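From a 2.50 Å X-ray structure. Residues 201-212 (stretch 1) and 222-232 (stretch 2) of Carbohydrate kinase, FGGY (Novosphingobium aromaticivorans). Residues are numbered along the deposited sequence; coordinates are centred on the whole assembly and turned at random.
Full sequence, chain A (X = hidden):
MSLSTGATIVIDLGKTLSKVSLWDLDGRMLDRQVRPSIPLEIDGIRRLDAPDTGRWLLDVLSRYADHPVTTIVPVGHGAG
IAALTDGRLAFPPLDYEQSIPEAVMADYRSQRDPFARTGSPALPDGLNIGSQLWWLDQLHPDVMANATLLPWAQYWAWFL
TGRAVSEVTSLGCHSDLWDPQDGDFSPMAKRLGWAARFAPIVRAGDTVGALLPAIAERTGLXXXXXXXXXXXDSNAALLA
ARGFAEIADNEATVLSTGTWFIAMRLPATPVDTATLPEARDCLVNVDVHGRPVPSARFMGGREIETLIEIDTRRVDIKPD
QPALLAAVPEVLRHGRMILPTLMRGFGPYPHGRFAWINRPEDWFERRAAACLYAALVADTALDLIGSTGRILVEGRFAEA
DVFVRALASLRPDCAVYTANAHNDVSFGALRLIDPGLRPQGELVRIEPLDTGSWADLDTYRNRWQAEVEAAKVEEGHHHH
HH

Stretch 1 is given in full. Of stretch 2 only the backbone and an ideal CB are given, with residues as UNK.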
# COMPACT_ATOMS: atom_id res chain seq x y z
N ILE A 201 13.62 -2.59 -16.88
CA ILE A 201 13.11 -3.16 -15.65
C ILE A 201 14.15 -4.01 -14.93
O ILE A 201 14.83 -4.84 -15.55
CB ILE A 201 11.84 -3.99 -15.88
CG1 ILE A 201 10.64 -3.07 -16.13
CG2 ILE A 201 11.57 -4.90 -14.69
CD1 ILE A 201 9.36 -3.79 -16.50
N VAL A 202 14.27 -3.79 -13.63
CA VAL A 202 15.22 -4.50 -12.78
C VAL A 202 14.48 -5.00 -11.55
O VAL A 202 13.38 -4.53 -11.25
CB VAL A 202 16.40 -3.57 -12.39
CG1 VAL A 202 16.76 -3.70 -10.93
CG2 VAL A 202 17.60 -3.83 -13.28
N ARG A 203 15.06 -5.97 -10.85
CA ARG A 203 14.45 -6.48 -9.63
C ARG A 203 14.81 -5.62 -8.43
O ARG A 203 15.95 -5.18 -8.29
CB ARG A 203 14.85 -7.95 -9.42
CG ARG A 203 14.51 -8.81 -10.63
CD ARG A 203 14.91 -10.26 -10.47
NE ARG A 203 13.92 -11.04 -9.74
CZ ARG A 203 12.68 -11.28 -10.17
NH1 ARG A 203 12.26 -10.77 -11.32
NH2 ARG A 203 11.86 -12.01 -9.43
N ALA A 204 13.82 -5.37 -7.57
CA ALA A 204 13.95 -4.45 -6.44
C ALA A 204 15.24 -4.63 -5.63
O ALA A 204 15.79 -3.66 -5.11
CB ALA A 204 12.73 -4.57 -5.52
N GLY A 205 15.71 -5.87 -5.52
CA GLY A 205 16.89 -6.17 -4.74
C GLY A 205 18.19 -6.07 -5.51
O GLY A 205 19.27 -6.13 -4.92
N ASP A 206 18.09 -5.93 -6.83
CA ASP A 206 19.27 -5.78 -7.68
C ASP A 206 20.02 -4.52 -7.31
O ASP A 206 19.44 -3.59 -6.76
CB ASP A 206 18.88 -5.72 -9.16
CG ASP A 206 18.49 -7.06 -9.71
OD1 ASP A 206 18.88 -8.08 -9.11
OD2 ASP A 206 17.79 -7.10 -10.75
N THR A 207 21.31 -4.49 -7.63
CA THR A 207 22.11 -3.30 -7.42
C THR A 207 22.02 -2.39 -8.63
O THR A 207 22.36 -2.80 -9.75
CB THR A 207 23.59 -3.65 -7.18
OG1 THR A 207 23.71 -4.53 -6.05
CG2 THR A 207 24.39 -2.39 -6.91
N VAL A 208 21.54 -1.17 -8.43
CA VAL A 208 21.49 -0.20 -9.51
C VAL A 208 22.90 0.24 -9.85
O VAL A 208 23.24 0.43 -11.02
CB VAL A 208 20.64 1.03 -9.13
CG1 VAL A 208 20.58 2.01 -10.29
CG2 VAL A 208 19.25 0.60 -8.73
N GLY A 209 23.73 0.40 -8.83
CA GLY A 209 25.12 0.76 -9.03
C GLY A 209 25.74 1.40 -7.80
O GLY A 209 25.11 1.51 -6.76
N ALA A 210 27.00 1.81 -7.94
CA ALA A 210 27.70 2.48 -6.85
C ALA A 210 27.25 3.93 -6.73
O ALA A 210 26.76 4.52 -7.69
CB ALA A 210 29.20 2.40 -7.07
N LEU A 211 27.42 4.50 -5.55
CA LEU A 211 27.06 5.88 -5.30
C LEU A 211 27.86 6.80 -6.22
O LEU A 211 29.06 6.62 -6.40
CB LEU A 211 27.35 6.23 -3.84
CG LEU A 211 26.55 7.36 -3.19
CD1 LEU A 211 25.06 7.03 -3.21
CD2 LEU A 211 27.03 7.61 -1.77
N LEU A 212 27.19 7.78 -6.82
CA LEU A 212 27.86 8.76 -7.66
C LEU A 212 28.99 9.44 -6.90
O LEU A 212 28.80 9.85 -5.76
CB LEU A 212 26.87 9.82 -8.17
CG LEU A 212 26.59 9.83 -9.68
CD1 LEU A 212 26.65 8.42 -10.24
CD2 LEU A 212 25.24 10.47 -9.97
N UNK A 222 31.16 6.39 1.46
CA UNK A 222 32.13 5.73 0.60
C UNK A 222 31.59 5.60 -0.82
O UNK A 222 30.41 5.33 -1.02
CB UNK A 222 32.49 4.35 1.16
N UNK A 223 32.47 5.78 -1.82
CA UNK A 223 32.09 5.61 -3.22
C UNK A 223 31.67 4.17 -3.50
O UNK A 223 31.09 3.88 -4.54
CB UNK A 223 33.25 6.01 -4.14
N UNK A 224 31.98 3.28 -2.56
CA UNK A 224 31.66 1.86 -2.69
C UNK A 224 30.22 1.54 -2.31
O UNK A 224 29.74 0.43 -2.56
CB UNK A 224 32.61 1.03 -1.82
N UNK A 225 29.53 2.50 -1.70
CA UNK A 225 28.14 2.31 -1.31
C UNK A 225 27.34 1.85 -2.51
O UNK A 225 27.46 2.41 -3.61
CB UNK A 225 27.55 3.60 -0.73
N UNK A 226 26.51 0.83 -2.31
CA UNK A 226 25.69 0.29 -3.38
C UNK A 226 24.22 0.68 -3.23
O UNK A 226 23.64 0.56 -2.15
CB UNK A 226 25.82 -1.23 -3.42
N UNK A 227 23.63 1.17 -4.31
CA UNK A 227 22.22 1.52 -4.31
C UNK A 227 21.40 0.40 -4.94
O UNK A 227 21.78 -0.15 -5.97
CB UNK A 227 21.99 2.84 -5.05
N UNK A 228 20.29 0.05 -4.30
CA UNK A 228 19.40 -0.97 -4.83
C UNK A 228 18.26 -0.34 -5.62
O UNK A 228 17.99 0.85 -5.48
CB UNK A 228 18.85 -1.83 -3.70
N UNK A 229 17.62 -1.14 -6.47
CA UNK A 229 16.50 -0.65 -7.26
C UNK A 229 15.44 -0.02 -6.36
O UNK A 229 14.98 1.09 -6.60
CB UNK A 229 15.89 -1.79 -8.09
N UNK A 230 15.07 -0.74 -5.31
CA UNK A 230 14.07 -0.26 -4.38
C UNK A 230 12.69 -0.73 -4.78
O UNK A 230 12.54 -1.54 -5.70
CB UNK A 230 14.11 1.27 -4.29
N UNK A 231 11.66 -0.22 -4.11
CA UNK A 231 10.31 -0.68 -4.34
C UNK A 231 9.23 0.30 -3.91
O UNK A 231 9.52 1.39 -3.42
CB UNK A 231 10.10 -2.01 -3.61
N UNK A 232 7.98 -0.11 -4.11
CA UNK A 232 6.83 0.71 -3.75
C UNK A 232 6.58 0.66 -2.24
O UNK A 232 6.75 -0.38 -1.61
CB UNK A 232 5.59 0.25 -4.51

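Position 222 points its CB away from stretch 1, with nothing of that stretch near. It opens a type I turn, which suits Ser, Asp, Asn or Thr, able to accept from the backbone two residues on. Ser222 does so: its OG accepts a hydrogen bond from the N of position 224 at 3.1 Å.

Position 223 also points away. Its phi of -63° and psi of -14° suit the second place of a turn, where proline is common but many residues fit. It is Pro223.

Position 224 faces open space. Polar residues such as Asp, Asn or Ser would suit. It is Asp224, whose side chain makes no contact with stretch 1.

Position 225 points sideways, its CB 4.1 Å from the CB of Leu211. An apolar side chain is favoured, and Val, Ile or Leu could serve. Val225 packs its CB there. Its O accepts a hydrogen bond from the N of Leu211 at 2.9 Å.

Position 226 pairs with Ala210, and both CB atoms lie on one face of the sheet. The CG2 of Thr207 is 3.9 Å from the ideal CB. Many medium or long side chains would fit. The end of Gln226 (chi1 m, chi2 m) reaches across to stretch 1. Its NE2 lies 3.0 Å from the CG2 of Thr207.

Position 227 points to the other face, near Val208 and Leu211. Extended angles and apolar neighbours favour Val or Ile; Leu is possible. Val227 sets its CG2 4.0 Å from the CD1 of Leu211. Val208 and Gly209 form a beta bulge opposite this residue, and both bond to it: its N donates to the O of Gly209 at 2.9 Å, and its O accepts from the N of Val208 at 2.7 Å.

Position 228 points sideways over the turn, its CB 3.6 Å from the O of Asp206. Several apolar side chains could cover this backbone; one with a donor could also suit. Leu228 places its CG 3.4 Å from the O of Gly205.

Position 229 points toward stretch 1. Its CB is 3.4 Å from the O of Arg203 and 3.5 Å from the CG1 of Val202, so a small residue is expected. Ala229 fits. Its N donates to the O of Asp206 at 3.1 Å.

Position 230 has phi 92° and psi -172°, where a CB would jam against the preceding carbonyl. This calls for glycine. Gly230 donates its N to the O of Ala204 at 3.0 Å.

Position 231 points sideways, near the CB of Ala204. Apolar residues suit. Leu231 touches that CB with its own at 4.1 Å.

Position 232 is out of reach, so almost any side chain would do. It is His232.

Stretch 2, residues 222-232: SPDVQVLAGLH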
# COMPACT_ATOMS: atom_id res chain seq x y z
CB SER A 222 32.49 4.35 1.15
OG SER A 222 33.24 3.62 0.20
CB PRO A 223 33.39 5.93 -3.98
CG PRO A 223 34.21 6.73 -3.02
CD PRO A 223 33.88 6.19 -1.67
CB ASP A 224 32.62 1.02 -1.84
CG ASP A 224 33.99 0.88 -2.48
OD1 ASP A 224 34.05 0.50 -3.67
OD2 ASP A 224 35.00 1.15 -1.79
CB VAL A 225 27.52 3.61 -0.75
CG1 VAL A 225 26.03 3.42 -0.49
CG2 VAL A 225 28.23 4.03 0.53
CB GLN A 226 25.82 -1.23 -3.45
CG GLN A 226 27.23 -1.72 -3.76
CD GLN A 226 27.74 -1.24 -5.11
OE1 GLN A 226 28.95 -1.16 -5.34
NE2 GLN A 226 26.83 -0.91 -6.01
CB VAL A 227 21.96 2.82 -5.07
CG1 VAL A 227 20.51 3.23 -4.91
CG2 VAL A 227 22.89 3.92 -4.57
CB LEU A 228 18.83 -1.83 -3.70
CG LEU A 228 19.63 -3.09 -3.35
CD1 LEU A 228 21.12 -2.90 -3.62
CD2 LEU A 228 19.38 -3.52 -1.91
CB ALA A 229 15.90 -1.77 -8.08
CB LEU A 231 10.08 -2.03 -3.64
CG LEU A 231 10.61 -2.17 -2.21
CD1 LEU A 231 9.84 -1.30 -1.24
CD2 LEU A 231 10.56 -3.63 -1.78
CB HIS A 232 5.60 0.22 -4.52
CG HIS A 232 4.34 0.94 -4.16
ND1 HIS A 232 3.18 0.28 -3.80
CD2 HIS A 232 4.05 2.26 -4.11
CE1 HIS A 232 2.24 1.17 -3.54
NE2 HIS A 232 2.74 2.38 -3.72
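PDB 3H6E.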